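Local structure of Poly(A) RNA polymerase GLD2 (Rattus norvegicus, 6LBK) at residues N186-R191 / H263-A268; S247-Y252 / E329-G334. The protein adds poly(A) tails to the 3' ends of selected cytoplasmic mRNAs and a single adenylate to specific microRNAs, using ATP. The protein carries 1 engineered substitution. All coordinates share one frame; numbering follows the deposited sequence.

Contact 1: residues N186-R191 / H263-A268; sequences NTFLLR and HLVHHA
Phe188 of helix 182-194 lays one face of its ring against the CB of His266, with Val265 CG1 meeting the ring obliquely, in the loop that leads into helix 268-271. The helix follows strand 172-178, the last along the chain of the five-stranded palm sheet of this nucleotidyltransferase fold, so the contact ties the palm side of the enzyme to a connecting loop 72 residues further along the chain. The tight part is a CH-pi contact. His266 CB stands 3.6 Å from the centroid of the Phe188 ring, 22° off the ring normal, and comes closest at the rim, 3.3 Å from Phe188 CE1. The opposite ring face is lined by Thr187 CG2 from the same helix, so the flat ring is held between a methylene and a methyl group. Phenylalanine suits the place because it is broad, flat and wholly apolar, as a buried position without a polar mate requires. Val265 adds a branched apolar surface: its CG1, anti to the backbone N (chi1 170°), also lies 3.8 Å from Phe188 CB. The loose side belongs to the histidine, which suits this exposed position, since its CB can pack on the phenyl face while the polar imidazole turns away from the helix. No hydrogen bond joins the two segments. The side chain of Phe188 lies about 11 Å from that of Asp111, probably a ligand of the catalytic magnesium. Within the loop, the turn carrying both partners is closed by the backbone bond from Ala268 N to Val265 O, 3.0 Å long.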
ATOM      1  N   ASN A 186      -5.308   8.451  -3.044  1.00 66.34           N
ATOM      2  CA  ASN A 186      -5.466   7.007  -3.031  1.00 67.41           C
ATOM      3  C   ASN A 186      -5.472   6.456  -1.616  1.00 62.30           C
ATOM      4  O   ASN A 186      -6.095   5.407  -1.395  1.00 50.53           O
ATOM      5  CB  ASN A 186      -4.409   6.325  -3.902  1.00 62.58           C
ATOM      6  CG  ASN A 186      -2.995   6.655  -3.498  1.00 70.22           C
ATOM      7  OD1 ASN A 186      -2.670   6.736  -2.311  1.00 76.27           O
ATOM      8  ND2 ASN A 186      -2.127   6.830  -4.495  1.00 66.34           N
ATOM      9  N   THR A 187      -4.913   7.211  -0.638  1.00 57.89           N
ATOM     10  CA  THR A 187      -5.014   6.758   0.753  1.00 59.33           C
ATOM     11  C   THR A 187      -6.458   6.459   1.106  1.00 57.72           C
ATOM     12  O   THR A 187      -6.756   5.428   1.727  1.00 56.14           O
ATOM     13  CB  THR A 187      -4.428   7.777   1.742  1.00 56.23           C
ATOM     14  OG1 THR A 187      -2.997   7.752   1.673  1.00 52.34           O
ATOM     15  CG2 THR A 187      -4.837   7.414   3.156  1.00 55.15           C
ATOM     16  N   PHE A 188      -7.371   7.342   0.697  1.00 56.80           N
ATOM     17  CA  PHE A 188      -8.755   7.189   1.094  1.00 64.31           C
ATOM     18  C   PHE A 188      -9.557   6.375   0.094  1.00 68.96           C
ATOM     19  O   PHE A 188     -10.606   5.835   0.469  1.00 66.20           O
ATOM     20  CB  PHE A 188      -9.361   8.576   1.363  1.00 74.78           C
ATOM     21  CG  PHE A 188      -8.674   9.258   2.486  1.00 77.84           C
ATOM     22  CD1 PHE A 188      -8.868   8.808   3.791  1.00 75.39           C
ATOM     23  CD2 PHE A 188      -7.754  10.260   2.252  1.00 73.89           C
ATOM     24  CE1 PHE A 188      -8.192   9.373   4.841  1.00 78.82           C
ATOM     25  CE2 PHE A 188      -7.079  10.857   3.312  1.00 74.61           C
ATOM     26  CZ  PHE A 188      -7.295  10.406   4.607  1.00 80.71           C
ATOM     27  N   LEU A 189      -9.057   6.219  -1.139  1.00 74.66           N
ATOM     28  CA  LEU A 189      -9.595   5.173  -1.999  1.00 73.00           C
ATOM     29  C   LEU A 189      -9.362   3.820  -1.360  1.00 57.97           C
ATOM     30  O   LEU A 189     -10.310   3.105  -1.022  1.00 55.36           O
ATOM     31  CB  LEU A 189      -8.936   5.243  -3.372  1.00 70.09           C
ATOM     32  CG  LEU A 189      -9.224   4.138  -4.360  1.00 58.13           C
ATOM     33  CD1 LEU A 189     -10.683   4.207  -4.710  1.00 62.83           C
ATOM     34  CD2 LEU A 189      -8.364   4.419  -5.541  1.00 52.70           C
ATOM     35  N   LEU A 190      -8.091   3.531  -1.066  1.00 61.25           N
ATOM     36  CA  LEU A 190      -7.679   2.252  -0.501  1.00 56.10           C
ATOM     37  C   LEU A 190      -8.334   2.011   0.843  1.00 60.25           C
ATOM     38  O   LEU A 190      -8.821   0.902   1.121  1.00 58.63           O
ATOM     39  CB  LEU A 190      -6.158   2.229  -0.346  1.00 48.70           C
ATOM     40  CG  LEU A 190      -5.356   1.498  -1.428  1.00 52.64           C
ATOM     41  CD1 LEU A 190      -5.629   2.026  -2.834  1.00 42.82           C
ATOM     42  CD2 LEU A 190      -3.865   1.513  -1.068  1.00 39.84           C
ATOM     43  N   ARG A 191      -8.413   3.058   1.664  1.00 64.38           N
ATOM     44  CA  ARG A 191      -9.068   2.930   2.959  1.00 66.83           C
ATOM     45  C   ARG A 191     -10.521   2.502   2.794  1.00 69.54           C
ATOM     46  O   ARG A 191     -11.013   1.658   3.552  1.00 70.26           O
ATOM     47  CB  ARG A 191      -8.970   4.252   3.740  1.00 69.77           C
ATOM     48  CG  ARG A 191      -9.757   4.249   5.036  1.00 65.86           C
ATOM     49  CD  ARG A 191      -9.376   5.356   5.973  1.00 77.98           C
ATOM     50  NE  ARG A 191     -10.140   5.275   7.219  1.00 93.23           N
ATOM     51  CZ  ARG A 191      -9.720   4.693   8.343  1.00 97.95           C
ATOM     52  NH1 ARG A 191     -10.518   4.669   9.405  1.00102.02           N
ATOM     53  NH2 ARG A 191      -8.511   4.136   8.410  1.00 93.26           N
ATOM     54  N   HIS A 263      -8.248  18.329   1.758  1.00115.06           N
ATOM     55  CA  HIS A 263      -8.492  18.244   3.190  1.00121.71           C
ATOM     56  C   HIS A 263      -9.849  17.629   3.510  1.00124.90           C
ATOM     57  O   HIS A 263     -10.137  17.389   4.688  1.00137.41           O
ATOM     58  CB  HIS A 263      -8.368  19.623   3.843  1.00123.86           C
ATOM     59  CG  HIS A 263      -9.475  20.563   3.494  1.00134.28           C
ATOM     60  ND1 HIS A 263     -10.574  20.744   4.306  1.00141.41           N
ATOM     61  CD2 HIS A 263      -9.659  21.376   2.427  1.00138.92           C
ATOM     62  CE1 HIS A 263     -11.384  21.630   3.759  1.00146.95           C
ATOM     63  NE2 HIS A 263     -10.853  22.029   2.617  1.00145.23           N
ATOM     64  N   LEU A 264     -10.699  17.408   2.507  1.00115.54           N
ATOM     65  CA  LEU A 264     -11.958  16.699   2.696  1.00108.97           C
ATOM     66  C   LEU A 264     -11.986  15.307   2.054  1.00105.05           C
ATOM     67  O   LEU A 264     -13.009  14.620   2.165  1.00116.18           O
ATOM     68  CB  LEU A 264     -13.126  17.550   2.172  1.00112.06           C
ATOM     69  CG  LEU A 264     -13.410  18.902   2.878  1.00123.21           C
ATOM     70  CD1 LEU A 264     -14.129  19.897   1.962  1.00127.73           C
ATOM     71  CD2 LEU A 264     -14.208  18.732   4.183  1.00123.10           C
ATOM     72  N   VAL A 265     -10.898  14.850   1.416  1.00 94.01           N
ATOM     73  CA  VAL A 265     -10.958  13.568   0.703  1.00 90.90           C
ATOM     74  C   VAL A 265     -11.308  12.439   1.667  1.00 92.48           C
ATOM     75  O   VAL A 265     -11.987  11.469   1.293  1.00 87.50           O
ATOM     76  CB  VAL A 265      -9.644  13.294  -0.054  1.00 85.01           C
ATOM     77  CG1 VAL A 265      -9.617  11.894  -0.562  1.00 89.79           C
ATOM     78  CG2 VAL A 265      -9.513  14.235  -1.228  1.00 94.02           C
ATOM     79  N   HIS A 266     -10.901  12.568   2.935  1.00106.18           N
ATOM     80  CA  HIS A 266     -11.148  11.541   3.945  1.00108.05           C
ATOM     81  C   HIS A 266     -12.627  11.359   4.285  1.00102.15           C
ATOM     82  O   HIS A 266     -12.970  10.386   4.974  1.00 93.42           O
ATOM     83  CB  HIS A 266     -10.365  11.878   5.218  1.00110.58           C
ATOM     84  CG  HIS A 266     -10.889  13.068   5.951  1.00117.09           C
ATOM     85  ND1 HIS A 266     -11.740  12.960   7.030  1.00122.16           N
ATOM     86  CD2 HIS A 266     -10.683  14.393   5.764  1.00121.58           C
ATOM     87  CE1 HIS A 266     -12.039  14.169   7.473  1.00130.11           C
ATOM     88  NE2 HIS A 266     -11.414  15.056   6.720  1.00127.37           N
ATOM     89  N   HIS A 267     -13.512  12.241   3.802  1.00 98.79           N
ATOM     90  CA  HIS A 267     -14.940  12.010   3.970  1.00107.62           C
ATOM     91  C   HIS A 267     -15.435  10.839   3.139  1.00121.97           C
ATOM     92  O   HIS A 267     -16.513  10.310   3.435  1.00123.57           O
ATOM     93  CB  HIS A 267     -15.750  13.254   3.609  1.00117.01           C
ATOM     94  CG  HIS A 267     -15.695  14.338   4.642  1.00119.95           C
ATOM     95  ND1 HIS A 267     -14.978  14.219   5.814  1.00119.53           N
ATOM     96  CD2 HIS A 267     -16.279  15.558   4.683  1.00129.07           C
ATOM     97  CE1 HIS A 267     -15.115  15.321   6.528  1.00127.30           C
ATOM     98  NE2 HIS A 267     -15.899  16.150   5.865  1.00131.98           N
ATOM     99  N   ALA A 268     -14.697  10.445   2.090  1.00130.00           N
ATOM    100  CA  ALA A 268     -15.199   9.409   1.186  1.00134.33           C
ATOM    101  C   ALA A 268     -15.535   8.100   1.894  1.00136.48           C
ATOM    102  O   ALA A 268     -16.626   7.556   1.643  1.00140.32           O
ATOM    103  CB  ALA A 268     -14.199   9.187   0.047  1.00128.81           C
TER

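Contact 2: residues S247-Y252 / E329-G334; sequences SLQKIY and EEPFDG
With CG anti to its own carbonyl carbon (chi1 -73°) and the chain extended beyond it, Gln249 carries its amide from helix 248-251 to Pro331 and Phe332. Phe332, also with CG anti to the carbonyl carbon (chi1 -70°), brings a ring face under Gln249 NE2, the amide plane tilted 52° from the ring. Gln249 NE2 makes a weak hydrogen bond of 3.3 Å to Pro331 O and stands 3.6 Å from Phe332 CE1, while Gln249 OE1 rests 3.2 Å from Pro331 CB. Glutamine suits the place, being long enough to reach the loop from the helix and uncharged for a buried site. Shortened to an alanine, this position would probably leave Pro331 O without the weak bond from the amide and the face of Phe332 without its cover. The receiving turn is shaped by Glu330, whose OE1 accepts from Phe332 N at 2.7 Å, above the carboxylate plane, and from Asp333 N at 3.0 Å. Ser247 is the N-cap of the short helix, its OG weakly bonded to Lys250 N. The loop leaves strand 328-329, paired through Glu329 with Ile305 of strand 303-306, and both Pro331 and Phe332 also pack on Leu189 of helix 182-194.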
ATOM      1  N   SER A 247     -15.867  -1.844  -8.271  1.00 95.43           N
ATOM      2  CA  SER A 247     -15.021  -0.681  -8.518  1.00 96.08           C
ATOM      3  C   SER A 247     -15.602   0.516  -7.780  1.00 98.51           C
ATOM      4  O   SER A 247     -16.734   0.920  -8.059  1.00115.07           O
ATOM      5  CB  SER A 247     -14.897  -0.371 -10.005  1.00 92.96           C
ATOM      6  OG  SER A 247     -14.194   0.852 -10.180  1.00 84.31           O
ATOM      7  N   LEU A 248     -14.850   1.059  -6.814  1.00102.45           N
ATOM      8  CA  LEU A 248     -15.349   2.217  -6.075  1.00 96.10           C
ATOM      9  C   LEU A 248     -15.438   3.457  -6.966  1.00 95.20           C
ATOM     10  O   LEU A 248     -16.378   4.247  -6.839  1.00 98.16           O
ATOM     11  CB  LEU A 248     -14.466   2.501  -4.856  1.00 87.70           C
ATOM     12  CG  LEU A 248     -14.525   1.578  -3.636  1.00 80.75           C
ATOM     13  CD1 LEU A 248     -13.418   1.931  -2.661  1.00 73.08           C
ATOM     14  CD2 LEU A 248     -15.885   1.635  -2.958  1.00 82.06           C
ATOM     15  N   GLN A 249     -14.475   3.641  -7.875  1.00 95.77           N
ATOM     16  CA  GLN A 249     -14.424   4.858  -8.687  1.00 97.88           C
ATOM     17  C   GLN A 249     -15.482   4.867  -9.787  1.00110.70           C
ATOM     18  O   GLN A 249     -15.898   5.941 -10.240  1.00106.49           O
ATOM     19  CB  GLN A 249     -13.030   5.016  -9.284  1.00 88.65           C
ATOM     20  CG  GLN A 249     -11.995   5.418  -8.275  1.00 87.99           C
ATOM     21  CD  GLN A 249     -10.601   5.348  -8.835  1.00 83.87           C
ATOM     22  OE1 GLN A 249     -10.022   4.273  -8.964  1.00 76.21           O
ATOM     23  NE2 GLN A 249     -10.055   6.502  -9.186  1.00 86.85           N
ATOM     24  N   LYS A 250     -15.882   3.693 -10.269  1.00118.55           N
ATOM     25  CA  LYS A 250     -16.982   3.620 -11.221  1.00128.11           C
ATOM     26  C   LYS A 250     -18.339   3.825 -10.548  1.00126.26           C
ATOM     27  O   LYS A 250     -19.206   4.509 -11.108  1.00131.54           O
ATOM     28  CB  LYS A 250     -16.935   2.289 -11.969  1.00132.89           C
ATOM     29  CG  LYS A 250     -15.779   2.177 -12.946  1.00138.68           C
ATOM     30  CD  LYS A 250     -15.793   0.824 -13.625  1.00148.54           C
ATOM     31  CE  LYS A 250     -14.927   0.809 -14.870  1.00155.79           C
ATOM     32  NZ  LYS A 250     -14.931  -0.549 -15.496  1.00159.31           N
ATOM     33  N   ILE A 251     -18.548   3.246  -9.359  1.00116.14           N
ATOM     34  CA  ILE A 251     -19.869   3.293  -8.727  1.00119.20           C
ATOM     35  C   ILE A 251     -20.086   4.618  -7.995  1.00119.91           C
ATOM     36  O   ILE A 251     -21.208   5.133  -7.966  1.00129.13           O
ATOM     37  CB  ILE A 251     -20.071   2.085  -7.786  1.00117.04           C
ATOM     38  CG1 ILE A 251     -19.997   0.768  -8.566  1.00116.98           C
ATOM     39  CG2 ILE A 251     -21.398   2.185  -7.041  1.00113.52           C
ATOM     40  CD1 ILE A 251     -20.005  -0.469  -7.694  1.00112.55           C
ATOM     41  N   TYR A 252     -19.046   5.178  -7.362  1.00112.82           N
ATOM     42  CA  TYR A 252     -19.146   6.443  -6.624  1.00116.42           C
ATOM     43  C   TYR A 252     -18.020   7.394  -7.033  1.00112.09           C
ATOM     44  O   TYR A 252     -17.160   7.723  -6.210  1.00110.87           O
ATOM     45  CB  TYR A 252     -19.095   6.230  -5.105  1.00113.96           C
ATOM     46  CG  TYR A 252     -19.871   5.053  -4.544  1.00112.71           C
ATOM     47  CD1 TYR A 252     -19.279   3.797  -4.454  1.00109.00           C
ATOM     48  CD2 TYR A 252     -21.167   5.199  -4.065  1.00114.58           C
ATOM     49  CE1 TYR A 252     -19.963   2.706  -3.934  1.00107.15           C
ATOM     50  CE2 TYR A 252     -21.862   4.105  -3.538  1.00115.53           C
ATOM     51  CZ  TYR A 252     -21.250   2.861  -3.480  1.00111.24           C
ATOM     52  OH  TYR A 252     -21.898   1.756  -2.971  1.00110.67           O
ATOM     53  N   GLU A 329      -1.851  -0.201 -13.141  1.00 73.67           N
ATOM     54  CA  GLU A 329      -2.287   1.168 -13.405  1.00 76.08           C
ATOM     55  C   GLU A 329      -2.599   1.889 -12.092  1.00 88.75           C
ATOM     56  O   GLU A 329      -3.437   1.431 -11.310  1.00 90.51           O
ATOM     57  CB  GLU A 329      -3.516   1.185 -14.313  1.00 79.95           C
ATOM     58  CG  GLU A 329      -3.991   2.587 -14.714  1.00 83.48           C
ATOM     59  CD  GLU A 329      -5.381   2.611 -15.383  1.00 90.83           C
ATOM     60  OE1 GLU A 329      -5.540   3.270 -16.445  1.00 96.90           O
ATOM     61  OE2 GLU A 329      -6.323   1.987 -14.847  1.00 94.20           O
ATOM     62  N   GLU A 330      -1.915   3.000 -11.827  1.00 84.08           N
ATOM     63  CA  GLU A 330      -2.342   3.844 -10.721  1.00 76.65           C
ATOM     64  C   GLU A 330      -3.787   4.267 -10.997  1.00 77.31           C
ATOM     65  O   GLU A 330      -4.127   4.559 -12.146  1.00 79.21           O
ATOM     66  CB  GLU A 330      -1.403   5.052 -10.580  1.00 78.19           C
ATOM     67  CG  GLU A 330      -1.092   5.537  -9.159  1.00 79.55           C
ATOM     68  CD  GLU A 330      -2.240   6.287  -8.447  1.00 83.64           C
ATOM     69  OE1 GLU A 330      -3.040   6.962  -9.134  1.00 81.49           O
ATOM     70  OE2 GLU A 330      -2.335   6.202  -7.192  1.00 81.34           O
ATOM     71  N   PRO A 331      -4.684   4.212 -10.004  1.00 69.68           N
ATOM     72  CA  PRO A 331      -6.104   4.512 -10.287  1.00 72.34           C
ATOM     73  C   PRO A 331      -6.419   5.992 -10.510  1.00 88.80           C
ATOM     74  O   PRO A 331      -7.410   6.287 -11.194  1.00104.52           O
ATOM     75  CB  PRO A 331      -6.846   3.953  -9.065  1.00 68.48           C
ATOM     76  CG  PRO A 331      -5.836   3.806  -8.020  1.00 64.21           C
ATOM     77  CD  PRO A 331      -4.488   3.652  -8.664  1.00 64.57           C
ATOM     78  N   PHE A 332      -5.617   6.933  -9.998  1.00 80.01           N
ATOM     79  CA  PHE A 332      -5.921   8.347 -10.202  1.00 80.25           C
ATOM     80  C   PHE A 332      -5.127   8.952 -11.358  1.00 84.58           C
ATOM     81  O   PHE A 332      -5.708   9.649 -12.189  1.00 98.08           O
ATOM     82  CB  PHE A 332      -5.697   9.153  -8.902  1.00 78.39           C
ATOM     83  CG  PHE A 332      -6.718   8.864  -7.801  1.00 75.95           C
ATOM     84  CD1 PHE A 332      -8.024   9.336  -7.895  1.00 79.33           C
ATOM     85  CD2 PHE A 332      -6.369   8.138  -6.677  1.00 70.89           C
ATOM     86  CE1 PHE A 332      -8.955   9.078  -6.898  1.00 77.79           C
ATOM     87  CE2 PHE A 332      -7.302   7.869  -5.684  1.00 69.25           C
ATOM     88  CZ  PHE A 332      -8.591   8.348  -5.797  1.00 72.77           C
ATOM     89  N   ASP A 333      -3.823   8.710 -11.456  1.00 83.29           N
ATOM     90  CA  ASP A 333      -3.067   9.049 -12.660  1.00 87.79           C
ATOM     91  C   ASP A 333      -2.683   7.791 -13.438  1.00108.63           C
ATOM     92  O   ASP A 333      -2.840   6.661 -12.972  1.00105.41           O
ATOM     93  CB  ASP A 333      -1.817   9.856 -12.308  1.00 92.64           C
ATOM     94  CG  ASP A 333      -0.912   9.136 -11.354  1.00100.33           C
ATOM     95  OD1 ASP A 333      -1.266   8.018 -10.970  1.00110.15           O
ATOM     96  OD2 ASP A 333       0.137   9.681 -10.951  1.00105.86           O
ATOM     97  N   GLY A 334      -2.187   7.988 -14.652  1.00128.27           N
ATOM     98  CA  GLY A 334      -1.895   6.843 -15.496  1.00131.30           C
ATOM     99  C   GLY A 334      -0.432   6.460 -15.540  1.00128.73           C
ATOM    100  O   GLY A 334       0.296   6.914 -16.431  1.00143.60           O
TER

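The centres of contacts 1 and 2 lie about 12 Å apart, and helix 182-194 bridges them. One of its sides carries the ring of contact 1; Leu189 and Asn186 meet the 329-334 loop, with Leu189 CD2 3.6 Å from Pro331 CG and Asn186 ND2 2.8 Å from Glu330 OE2, a probable hydrogen bond. Along the chain the segments alternate: 186-191, 247-252, 263-268, 329-334. Both contacts therefore close long excursions that overlap. Helix 182-194 belongs to the central palm region and the 329-334 loop to the PAP-associated region, so these two parts of the polymerase meet at this helix.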